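Local atomic coordinates of putative uncharacterized protein PH0242 (Pyrococcus horikoshii, PDB entry 3VU1), a protein that belongs to the AglB family of archaeal oligosaccharyltransferases and is represented by its C-terminal globular domain. Residues F250-F261 / H277-R288. Numbering follows the deposited sequence.
Sequences FRPFAIYKIEDF and HTLRLYISAFGR. With CA (calcium ion), chain C.
With chi1 of 65°, the ring of Tyr256 sits between its own backbone N and carbonyl carbon and is carried across to Tyr282, whose CG lies anti to its carbonyl carbon (chi1 -70°). The two tyrosines meet at a beta bulge in an antiparallel pair of strands, 253-261 and 277-285, within the four-stranded sheet of the Peripheral 1 domain: Tyr256 N donates to Tyr282 O, and Tyr282 N donates to Lys257 O. Tyr282 CB rests on one face of the Tyr256 ring, 3.8 Å from its centroid, and the Tyr282 ring turns an edge toward that face in an offset edge-to-face pair, planes at 69°. Lys257 runs alongside Tyr282 and lays CD over the centre of its ring, a CH-pi contact at 3.9 Å from the centroid.

Farther along, Glu259 OE2 accepts from Tyr282 OH (2.8 Å) and forms a salt bridge with Arg280 NH1 (2.7 Å). The two donors approach from opposite faces of the carboxylate, which restrains its rotation; Trp266 adds a cation-pi partner for Arg280. On the other side of the sheet, Ile258 CG2 touches Leu281 CD2 and Ile255 CG1 meets Ile283 CG1, in a layer packed against strands 336-356 and 464-487. Nearby, both Asp260 oxygens accept from His277 ND1, in the plane of the imidazole, while Ser273 O engages His277 NE2.

At the opposite end, Phe286 N bonds to Pro252 O, and the backbone of Ala285 joins Glu76, His319 and Glu322 round the calcium ion, with Ala285 O 2.3 Å from the metal.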
loop_
_atom_site.group_PDB
_atom_site.type_symbol
_atom_site.label_atom_id
_atom_site.label_comp_id
_atom_site.label_asym_id
_atom_site.label_seq_id
_atom_site.Cartn_x
_atom_site.Cartn_y
_atom_site.Cartn_z
ATOM N N PHE A 250 3.325 -3.598 -5.160
ATOM C CA PHE A 250 1.974 -3.081 -5.117
ATOM C C PHE A 250 1.246 -3.519 -6.357
ATOM O O PHE A 250 1.742 -3.328 -7.473
ATOM C CB PHE A 250 1.977 -1.572 -5.017
ATOM C CG PHE A 250 0.609 -0.942 -5.031
ATOM C CD1 PHE A 250 -0.300 -1.169 -3.989
ATOM C CD2 PHE A 250 0.240 -0.070 -6.071
ATOM C CE1 PHE A 250 -1.544 -0.551 -3.992
ATOM C CE2 PHE A 250 -1.007 0.529 -6.084
ATOM C CZ PHE A 250 -1.889 0.302 -5.041
ATOM N N ARG A 251 0.081 -4.135 -6.140
ATOM C CA ARG A 251 -0.823 -4.487 -7.216
ATOM C C ARG A 251 -2.140 -3.867 -6.879
ATOM O O ARG A 251 -2.857 -4.353 -5.992
ATOM C CB ARG A 251 -0.963 -5.984 -7.310
ATOM C CG ARG A 251 0.310 -6.685 -7.724
ATOM C CD ARG A 251 0.185 -8.150 -7.411
ATOM N NE ARG A 251 1.280 -8.912 -7.986
ATOM C CZ ARG A 251 1.432 -10.224 -7.833
ATOM N NH1 ARG A 251 0.545 -10.928 -7.139
ATOM N NH2 ARG A 251 2.453 -10.827 -8.411
ATOM N N PRO A 252 -2.455 -2.757 -7.548
ATOM C CA PRO A 252 -3.705 -2.032 -7.235
ATOM C C PRO A 252 -4.960 -2.897 -7.489
ATOM O O PRO A 252 -5.943 -2.786 -6.741
ATOM C CB PRO A 252 -3.661 -0.802 -8.150
ATOM C CG PRO A 252 -2.657 -1.130 -9.226
ATOM C CD PRO A 252 -1.696 -2.154 -8.663
ATOM N N PHE A 253 -4.919 -3.760 -8.502
ATOM C CA PHE A 253 -6.035 -4.699 -8.761
ATOM C C PHE A 253 -5.591 -6.152 -8.622
ATOM O O PHE A 253 -4.809 -6.662 -9.405
ATOM C CB PHE A 253 -6.666 -4.434 -10.133
ATOM C CG PHE A 253 -6.961 -2.993 -10.359
ATOM C CD1 PHE A 253 -6.184 -2.237 -11.246
ATOM C CD2 PHE A 253 -7.971 -2.357 -9.632
ATOM C CE1 PHE A 253 -6.444 -0.879 -11.436
ATOM C CE2 PHE A 253 -8.214 -1.004 -9.802
ATOM C CZ PHE A 253 -7.446 -0.264 -10.706
ATOM N N ALA A 254 -6.096 -6.810 -7.602
ATOM C CA ALA A 254 -5.611 -8.134 -7.285
ATOM C C ALA A 254 -6.750 -9.106 -6.957
ATOM O O ALA A 254 -7.889 -8.697 -6.626
ATOM C CB ALA A 254 -4.641 -8.064 -6.127
ATOM N N ILE A 255 -6.414 -10.391 -7.053
ATOM C CA ILE A 255 -7.325 -11.461 -6.712
ATOM C C ILE A 255 -6.815 -12.074 -5.419
ATOM O O ILE A 255 -5.672 -12.526 -5.357
ATOM C CB ILE A 255 -7.379 -12.519 -7.838
ATOM C CG1 ILE A 255 -8.085 -11.926 -9.048
ATOM C CG2 ILE A 255 -8.041 -13.795 -7.331
ATOM C CD1 ILE A 255 -7.977 -12.744 -10.313
ATOM N N TYR A 256 -7.662 -12.089 -4.397
ATOM C CA TYR A 256 -7.251 -12.646 -3.129
ATOM C C TYR A 256 -7.682 -14.081 -2.852
ATOM O O TYR A 256 -7.291 -14.640 -1.832
ATOM C CB TYR A 256 -7.659 -11.737 -1.967
ATOM C CG TYR A 256 -9.134 -11.534 -1.724
ATOM C CD1 TYR A 256 -9.787 -12.214 -0.695
ATOM C CD2 TYR A 256 -9.878 -10.637 -2.494
ATOM C CE1 TYR A 256 -11.136 -12.010 -0.443
ATOM C CE2 TYR A 256 -11.231 -10.426 -2.253
ATOM C CZ TYR A 256 -11.842 -11.103 -1.217
ATOM O OH TYR A 256 -13.168 -10.910 -0.969
ATOM N N LYS A 257 -8.479 -14.667 -3.742
ATOM C CA LYS A 257 -9.078 -15.994 -3.527
ATOM C C LYS A 257 -9.656 -16.399 -4.861
ATOM O O LYS A 257 -10.309 -15.580 -5.529
ATOM C CB LYS A 257 -10.184 -15.895 -2.483
ATOM C CG LYS A 257 -10.787 -17.192 -1.963
ATOM C CD LYS A 257 -12.016 -16.825 -1.133
ATOM C CE LYS A 257 -12.558 -17.958 -0.284
ATOM N NZ LYS A 257 -12.076 -17.905 1.125
ATOM N N ILE A 258 -9.347 -17.614 -5.295
ATOM C CA ILE A 258 -9.949 -18.195 -6.492
ATOM C C ILE A 258 -10.719 -19.465 -6.079
ATOM O O ILE A 258 -10.217 -20.270 -5.255
ATOM C CB ILE A 258 -8.885 -18.626 -7.493
ATOM C CG1 ILE A 258 -7.989 -17.455 -7.875
ATOM C CG2 ILE A 258 -9.531 -19.280 -8.716
ATOM C CD1 ILE A 258 -7.039 -17.770 -9.025
ATOM N N GLU A 259 -11.924 -19.651 -6.629
ATOM C CA GLU A 259 -12.634 -20.938 -6.453
ATOM C C GLU A 259 -12.850 -21.656 -7.781
ATOM O O GLU A 259 -13.192 -21.043 -8.777
ATOM C CB GLU A 259 -13.956 -20.764 -5.720
ATOM C CG GLU A 259 -13.831 -20.628 -4.221
ATOM C CD GLU A 259 -15.101 -20.084 -3.571
ATOM O OE1 GLU A 259 -15.347 -20.422 -2.398
ATOM O OE2 GLU A 259 -15.874 -19.330 -4.213
ATOM N N ASP A 260 -12.587 -22.953 -7.804
ATOM C CA ASP A 260 -12.819 -23.772 -9.011
ATOM C C ASP A 260 -14.164 -24.477 -8.788
ATOM O O ASP A 260 -14.427 -24.976 -7.671
ATOM C CB ASP A 260 -11.695 -24.806 -9.145
ATOM C CG ASP A 260 -11.520 -25.338 -10.553
ATOM O OD1 ASP A 260 -12.206 -24.843 -11.480
ATOM O OD2 ASP A 260 -10.658 -26.248 -10.740
ATOM N N PHE A 261 -15.023 -24.483 -9.802
ATOM C CA PHE A 261 -16.256 -25.232 -9.690
ATOM C C PHE A 261 -16.038 -26.713 -10.055
ATOM O O PHE A 261 -15.932 -27.046 -11.215
ATOM C CB PHE A 261 -17.370 -24.590 -10.533
ATOM C CG PHE A 261 -18.749 -25.079 -10.161
ATOM C CD1 PHE A 261 -19.532 -25.790 -11.085
ATOM C CD2 PHE A 261 -19.254 -24.875 -8.855
ATOM C CE1 PHE A 261 -20.802 -26.232 -10.733
ATOM C CE2 PHE A 261 -20.519 -25.338 -8.501
ATOM C CZ PHE A 261 -21.290 -26.016 -9.442
ATOM N N HIS A 277 -12.142 -24.676 -16.949
ATOM C CA HIS A 277 -12.492 -24.374 -15.585
ATOM C C HIS A 277 -13.579 -23.347 -15.537
ATOM O O HIS A 277 -13.712 -22.492 -16.425
ATOM C CB HIS A 277 -11.284 -23.814 -14.841
ATOM C CG HIS A 277 -10.180 -24.808 -14.587
ATOM N ND1 HIS A 277 -10.095 -25.518 -13.424
ATOM C CD2 HIS A 277 -9.053 -25.154 -15.355
ATOM C CE1 HIS A 277 -8.968 -26.287 -13.446
ATOM N NE2 HIS A 277 -8.332 -26.065 -14.629
ATOM N N THR A 278 -14.365 -23.400 -14.480
ATOM C CA THR A 278 -15.219 -22.295 -14.160
ATOM C C THR A 278 -14.713 -21.771 -12.835
ATOM O O THR A 278 -14.636 -22.510 -11.846
ATOM C CB THR A 278 -16.693 -22.713 -14.122
ATOM O OG1 THR A 278 -17.128 -22.889 -15.467
ATOM C CG2 THR A 278 -17.570 -21.633 -13.502
ATOM N N LEU A 279 -14.342 -20.498 -12.828
ATOM C CA LEU A 279 -13.642 -19.905 -11.697
ATOM C C LEU A 279 -14.432 -18.737 -11.147
ATOM O O LEU A 279 -15.082 -17.988 -11.904
ATOM C CB LEU A 279 -12.255 -19.430 -12.138
ATOM C CG LEU A 279 -11.311 -20.442 -12.784
ATOM C CD1 LEU A 279 -10.083 -19.719 -13.307
ATOM C CD2 LEU A 279 -10.917 -21.531 -11.789
ATOM N N ARG A 280 -14.394 -18.600 -9.829
ATOM C CA ARG A 280 -14.902 -17.433 -9.167
ATOM C C ARG A 280 -13.698 -16.663 -8.645
ATOM O O ARG A 280 -12.974 -17.175 -7.774
ATOM C CB ARG A 280 -15.849 -17.803 -8.024
ATOM C CG ARG A 280 -16.687 -16.609 -7.558
ATOM C CD ARG A 280 -17.341 -16.856 -6.215
ATOM N NE ARG A 280 -18.660 -17.457 -6.364
ATOM C CZ ARG A 280 -19.166 -18.377 -5.543
ATOM N NH1 ARG A 280 -18.485 -18.857 -4.503
ATOM N NH2 ARG A 280 -20.368 -18.837 -5.779
ATOM N N LEU A 281 -13.468 -15.466 -9.200
ATOM C CA LEU A 281 -12.368 -14.582 -8.784
ATOM C C LEU A 281 -12.799 -13.499 -7.777
ATOM O O LEU A 281 -13.691 -12.669 -8.042
ATOM C CB LEU A 281 -11.739 -13.967 -10.025
ATOM C CG LEU A 281 -11.622 -14.994 -11.166
ATOM C CD1 LEU A 281 -11.115 -14.335 -12.434
ATOM C CD2 LEU A 281 -10.727 -16.175 -10.809
ATOM N N TYR A 282 -12.190 -13.526 -6.604
ATOM C CA TYR A 282 -12.492 -12.544 -5.562
ATOM C C TYR A 282 -11.494 -11.403 -5.686
ATOM O O TYR A 282 -10.297 -11.581 -5.480
ATOM C CB TYR A 282 -12.398 -13.167 -4.182
ATOM C CG TYR A 282 -13.494 -14.144 -3.867
ATOM C CD1 TYR A 282 -13.498 -15.427 -4.442
ATOM C CD2 TYR A 282 -14.526 -13.809 -2.975
ATOM C CE1 TYR A 282 -14.499 -16.337 -4.148
ATOM C CE2 TYR A 282 -15.536 -14.719 -2.669
ATOM C CZ TYR A 282 -15.515 -15.976 -3.260
ATOM O OH TYR A 282 -16.491 -16.891 -2.971
ATOM N N ILE A 283 -12.001 -10.233 -6.037
ATOM C CA ILE A 283 -11.160 -9.120 -6.440
ATOM C C ILE A 283 -11.008 -8.086 -5.332
ATOM O O ILE A 283 -11.984 -7.688 -4.683
ATOM C CB ILE A 283 -11.701 -8.492 -7.730
ATOM C CG1 ILE A 283 -11.414 -9.473 -8.878
ATOM C CG2 ILE A 283 -11.099 -7.110 -7.956
ATOM C CD1 ILE A 283 -11.886 -9.052 -10.257
ATOM N N SER A 284 -9.772 -7.676 -5.101
ATOM C CA SER A 284 -9.505 -6.540 -4.238
ATOM C C SER A 284 -8.980 -5.365 -5.061
ATOM O O SER A 284 -7.932 -5.472 -5.688
ATOM C CB SER A 284 -8.520 -6.939 -3.156
ATOM O OG SER A 284 -8.084 -5.797 -2.472
ATOM N N ALA A 285 -9.736 -4.270 -5.109
ATOM C CA ALA A 285 -9.286 -3.050 -5.798
ATOM C C ALA A 285 -8.883 -1.996 -4.773
ATOM O O ALA A 285 -9.706 -1.561 -3.936
ATOM C CB ALA A 285 -10.354 -2.511 -6.740
ATOM N N PHE A 286 -7.616 -1.594 -4.831
ATOM C CA PHE A 286 -7.050 -0.757 -3.784
ATOM C C PHE A 286 -6.873 0.741 -4.131
ATOM O O PHE A 286 -5.925 1.144 -4.818
ATOM C CB PHE A 286 -5.712 -1.336 -3.281
ATOM C CG PHE A 286 -5.254 -0.707 -1.999
ATOM C CD1 PHE A 286 -5.661 -1.232 -0.773
ATOM C CD2 PHE A 286 -4.474 0.458 -2.020
ATOM C CE1 PHE A 286 -5.259 -0.638 0.406
ATOM C CE2 PHE A 286 -4.087 1.061 -0.846
ATOM C CZ PHE A 286 -4.477 0.510 0.368
ATOM N N GLY A 287 -7.760 1.576 -3.620
ATOM C CA GLY A 287 -7.613 3.007 -3.826
ATOM C C GLY A 287 -8.210 3.593 -5.090
ATOM O O GLY A 287 -8.524 4.781 -5.110
ATOM N N ARG A 288 -8.336 2.808 -6.155
ATOM C CA ARG A 288 -9.051 3.278 -7.346
ATOM C C ARG A 288 -10.024 2.255 -7.940
ATOM O O ARG A 288 -9.820 1.039 -7.836
ATOM C CB ARG A 288 -8.096 3.837 -8.416
ATOM C CG ARG A 288 -7.228 2.813 -9.101
ATOM C CD ARG A 288 -6.510 3.369 -10.328
ATOM N NE ARG A 288 -5.901 4.662 -10.023
ATOM C CZ ARG A 288 -5.552 5.587 -10.922
ATOM N NH1 ARG A 288 -5.722 5.374 -12.225
ATOM N NH2 ARG A 288 -5.032 6.733 -10.506
HETATM CA CA CA C . -10.688 -2.033 -1.893
#